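Local coordinates for protein acylphosphatase (Bacillus subtilis, PDB 3BR8) that catalyses the hydrolysis of acyl phosphates to a carboxylate and free phosphate, at residues K29-W33 against L45-P49. Residues are numbered along the deposited sequence; the frame is centred on the assembly and turned at random.
Sequences KLAGW and LAEGP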
# COMPACT_ATOMS: atom_id res chain seq x y z
N LYS A 29 -8.02 -5.55 6.60
CA LYS A 29 -9.35 -5.34 5.99
C LYS A 29 -9.47 -4.01 5.25
O LYS A 29 -10.47 -3.31 5.34
CB LYS A 29 -10.49 -5.58 7.01
CG LYS A 29 -10.44 -6.97 7.63
CD LYS A 29 -11.59 -7.22 8.62
CE LYS A 29 -11.44 -8.56 9.35
NZ LYS A 29 -12.65 -8.87 10.20
N LEU A 30 -8.41 -3.67 4.52
CA LEU A 30 -8.37 -2.46 3.71
C LEU A 30 -8.72 -2.78 2.27
O LEU A 30 -8.39 -3.86 1.77
CB LEU A 30 -6.98 -1.83 3.80
CG LEU A 30 -6.51 -1.46 5.20
CD1 LEU A 30 -5.07 -0.98 5.13
CD2 LEU A 30 -7.41 -0.39 5.79
N ALA A 31 -9.38 -1.84 1.60
CA ALA A 31 -9.73 -2.00 0.19
C ALA A 31 -8.90 -1.05 -0.68
O ALA A 31 -8.45 -0.01 -0.22
CB ALA A 31 -11.20 -1.77 -0.02
N GLY A 32 -8.68 -1.42 -1.94
CA GLY A 32 -7.88 -0.61 -2.83
C GLY A 32 -7.00 -1.48 -3.71
O GLY A 32 -7.42 -2.55 -4.16
N TRP A 33 -5.76 -1.04 -3.94
CA TRP A 33 -4.86 -1.76 -4.83
C TRP A 33 -3.40 -1.40 -4.60
O TRP A 33 -3.08 -0.40 -3.96
CB TRP A 33 -5.23 -1.53 -6.31
CG TRP A 33 -4.95 -0.11 -6.82
CD1 TRP A 33 -3.75 0.39 -7.27
CD2 TRP A 33 -5.89 0.95 -6.93
NE1 TRP A 33 -3.89 1.70 -7.64
CE2 TRP A 33 -5.20 2.07 -7.46
CE3 TRP A 33 -7.26 1.07 -6.65
CZ2 TRP A 33 -5.83 3.30 -7.70
CZ3 TRP A 33 -7.88 2.29 -6.89
CH2 TRP A 33 -7.17 3.39 -7.41
N LEU A 45 -3.22 2.35 -3.07
CA LEU A 45 -4.43 3.05 -2.66
C LEU A 45 -5.08 2.17 -1.60
O LEU A 45 -5.35 0.99 -1.86
CB LEU A 45 -5.36 3.25 -3.85
CG LEU A 45 -6.58 4.14 -3.70
CD1 LEU A 45 -7.78 3.43 -3.06
CD2 LEU A 45 -6.22 5.44 -3.01
N ALA A 46 -5.31 2.73 -0.41
CA ALA A 46 -5.90 1.94 0.67
C ALA A 46 -7.00 2.73 1.37
O ALA A 46 -6.81 3.90 1.69
CB ALA A 46 -4.84 1.51 1.67
N GLU A 47 -8.13 2.08 1.62
CA GLU A 47 -9.33 2.67 2.21
C GLU A 47 -9.73 1.80 3.41
O GLU A 47 -9.84 0.61 3.31
CB GLU A 47 -10.50 2.73 1.20
CG GLU A 47 -10.23 3.53 -0.08
CD GLU A 47 -11.44 3.65 -1.01
OE1 GLU A 47 -12.45 2.96 -0.80
OE2 GLU A 47 -11.37 4.47 -1.96
N GLY A 48 -10.04 2.45 4.53
CA GLY A 48 -10.51 1.71 5.70
C GLY A 48 -10.48 2.59 6.94
O GLY A 48 -10.29 3.82 6.84
N PRO A 49 -10.68 1.97 8.12
CA PRO A 49 -10.62 2.72 9.37
C PRO A 49 -9.23 3.23 9.68
O PRO A 49 -8.22 2.63 9.27
CB PRO A 49 -11.05 1.69 10.42
CG PRO A 49 -11.63 0.54 9.67
CD PRO A 49 -10.98 0.55 8.33
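Start at Trp33: with chi1 in the p well, its indole lays a face against Leu45 CB, 3.7 Å from the six-membered ring centroid and almost on the ring normal, a CH-pi contact. NE1 is hydrogen-bonded to Glu43 OE2. Glu47, on the same face of the sheet, extends OE2 to the backbone N of Glu81. On the helix-facing side, the m, t rotamer of Leu30 puts CD1 4.3 Å from Ala46 CB and CD2 3.7 Å from Gly48 CA; Leu30 and Ala46 pack on Phe56 of helix 50-62. A CB on Gly48 would collide with Leu30 CD2; one on Gly32 would strike Leu45 O, 3.1 Å from Gly32 CA in a CA-H...O contact. Reciprocal pairs of backbone hydrogen bonds, Ala31 with Glu47 and Trp33 with Leu45, join the antiparallel hairpin of strands 31-36 and 42-48, the latter the middle strand of the ferredoxin-like acylphosphatase sheet. Directional hydrogen bonds thus set the pairing, while Leu30 and Ala46 turn a nonpolar face to helix 50-62, the other face carrying Trp33, Leu45, Ala31 and Glu47.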